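Local coordinates for probable signal peptide protein (Ralstonia solanacearum, PDB 2QGU), which binds a phospholipid, phosphatidylethanolamine, and as an MlaC-family protein probably carries phospholipids across the periplasm between the two membranes, at residues A[180-184]-A[194-198]. The protein carries 13 engineered substitutions. Numbering follows the deposited sequence.
Sequences QFADV and LVQFL. Engineered in segment 180-184: Asp183 (natural residue Glu).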
loop_
_atom_site.group_PDB
_atom_site.type_symbol
_atom_site.label_atom_id
_atom_site.label_comp_id
_atom_site.label_asym_id
_atom_site.label_seq_id
_atom_site.Cartn_x
_atom_site.Cartn_y
_atom_site.Cartn_z
ATOM N N GLN A 180 1.733 -1.590 15.281
ATOM C CA GLN A 180 2.796 -0.609 15.473
ATOM C C GLN A 180 2.224 0.719 15.963
ATOM O O GLN A 180 2.747 1.310 16.914
ATOM C CB GLN A 180 3.586 -0.413 14.179
ATOM C CG GLN A 180 4.750 0.553 14.289
ATOM C CD GLN A 180 5.559 0.587 13.020
ATOM O OE1 GLN A 180 6.260 -0.374 12.693
ATOM N NE2 GLN A 180 5.461 1.682 12.287
ATOM N N PHE A 181 1.142 1.176 15.333
ATOM C CA PHE A 181 0.550 2.464 15.688
ATOM C C PHE A 181 -0.089 2.441 17.069
ATOM O O PHE A 181 0.002 3.429 17.799
ATOM C CB PHE A 181 -0.473 2.943 14.647
ATOM C CG PHE A 181 0.119 3.317 13.295
ATOM C CD1 PHE A 181 1.498 3.318 13.057
ATOM C CD2 PHE A 181 -0.733 3.701 12.261
ATOM C CE1 PHE A 181 2.012 3.673 11.790
ATOM C CE2 PHE A 181 -0.225 4.067 11.007
ATOM C CZ PHE A 181 1.145 4.048 10.778
ATOM N N ALA A 182 -0.734 1.335 17.432
ATOM C CA ALA A 182 -1.358 1.239 18.755
ATOM C C ALA A 182 -0.290 1.343 19.840
ATOM O O ALA A 182 -0.503 1.995 20.869
ATOM C CB ALA A 182 -2.145 -0.054 18.900
ATOM N N ASP A 183 0.862 0.721 19.596
ATOM C CA ASP A 183 1.967 0.739 20.543
ATOM C C ASP A 183 2.499 2.158 20.748
ATOM O O ASP A 183 2.722 2.583 21.887
ATOM C CB ASP A 183 3.071 -0.209 20.078
ATOM C CG ASP A 183 4.277 -0.172 20.974
ATOM O OD1 ASP A 183 4.166 -0.628 22.134
ATOM O OD2 ASP A 183 5.324 0.304 20.505
ATOM N N VAL A 184 2.679 2.884 19.643
ATOM C CA VAL A 184 3.140 4.271 19.667
ATOM C C VAL A 184 2.133 5.160 20.401
ATOM O O VAL A 184 2.507 5.944 21.279
ATOM C CB VAL A 184 3.399 4.801 18.231
ATOM C CG1 VAL A 184 3.599 6.315 18.229
ATOM C CG2 VAL A 184 4.595 4.084 17.610
ATOM N N LEU A 194 1.436 9.760 17.627
ATOM C CA LEU A 194 1.547 9.061 16.352
ATOM C C LEU A 194 2.022 9.981 15.226
ATOM O O LEU A 194 2.861 9.586 14.409
ATOM C CB LEU A 194 0.228 8.376 15.982
ATOM C CG LEU A 194 0.263 7.615 14.653
ATOM C CD1 LEU A 194 1.331 6.515 14.660
ATOM C CD2 LEU A 194 -1.079 7.028 14.322
ATOM N N VAL A 195 1.495 11.203 15.183
ATOM C CA VAL A 195 1.950 12.192 14.205
ATOM C C VAL A 195 3.458 12.433 14.359
ATOM O O VAL A 195 4.201 12.434 13.378
ATOM C CB VAL A 195 1.162 13.523 14.332
ATOM C CG1 VAL A 195 1.728 14.604 13.396
ATOM C CG2 VAL A 195 -0.323 13.305 14.051
ATOM N N GLN A 196 3.897 12.618 15.602
ATOM C CA GLN A 196 5.315 12.789 15.915
ATOM C C GLN A 196 6.147 11.594 15.434
ATOM O O GLN A 196 7.202 11.771 14.818
ATOM C CB GLN A 196 5.482 12.987 17.425
ATOM C CG GLN A 196 6.906 13.252 17.899
ATOM C CD GLN A 196 7.005 13.287 19.414
ATOM O OE1 GLN A 196 6.684 12.308 20.093
ATOM N NE2 GLN A 196 7.450 14.416 19.952
ATOM N N PHE A 197 5.665 10.386 15.719
ATOM C CA PHE A 197 6.333 9.152 15.310
ATOM C C PHE A 197 6.465 9.056 13.790
ATOM O O PHE A 197 7.534 8.707 13.276
ATOM C CB PHE A 197 5.571 7.947 15.870
ATOM C CG PHE A 197 6.034 6.613 15.343
ATOM C CD1 PHE A 197 7.180 6.005 15.852
ATOM C CD2 PHE A 197 5.295 5.943 14.371
ATOM C CE1 PHE A 197 7.594 4.763 15.381
ATOM C CE2 PHE A 197 5.705 4.700 13.894
ATOM C CZ PHE A 197 6.854 4.109 14.403
ATOM N N LEU A 198 5.384 9.357 13.074
ATOM C CA LEU A 198 5.437 9.299 11.612
ATOM C C LEU A 198 6.432 10.306 11.043
ATOM O O LEU A 198 7.156 9.997 10.100
ATOM C CB LEU A 198 4.045 9.451 10.995
ATOM C CG LEU A 198 3.104 8.260 11.222
ATOM C CD1 LEU A 198 1.706 8.590 10.715
ATOM C CD2 LEU A 198 3.616 6.985 10.561
#
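Gln180 meets Phe197 where the two C-terminal helices of this MlaC-family protein, 173-188 and 191-206, pack at a steep angle, a helix pair that illustrates how consecutive helices linked by a short turn are held together by a few aromatic and branched side chains. The N-to-C directions of the two segments differ by 119°, their axes come within 10.1 Å, and no hydrogen bond spans them. Gln180 reaches over with an extended chain, its CG anti to the backbone N (chi1 -178°), and brings its amide to the rim of the Phe197 ring: Gln180 NE2 lies in the plane of the ring, at its edge, 3.4 Å from Phe197 CE2, while the amide itself is turned well away from the ring plane. Phe181 comes next and receives two leucines. Leu194 lays CD1 over one face, 3.5 Å above the plane but offset toward the rim, in a CH-pi contact; Leu198 approaches obliquely, its CD2 lying 3.8 Å from CZ of Phe181. The same ring packs edge-to-face with Phe101 of helix 91-114, and Leu194 and Leu198 also touch Ile97 of that helix; the Phe181 side chain is about 12 Å from the bound phosphatidylethanolamine. The side chain of Val184, near the turn, sets out toward the partner helix and divides its work between two methyls. Val184 CG1, anti to the backbone N, packs against Phe197 CB at 3.5 Å. The other branch, Val184 CG2, makes a CH-pi contact over the centre of the Phe197 ring, 3.5 Å from the centroid and 6° off the ring normal.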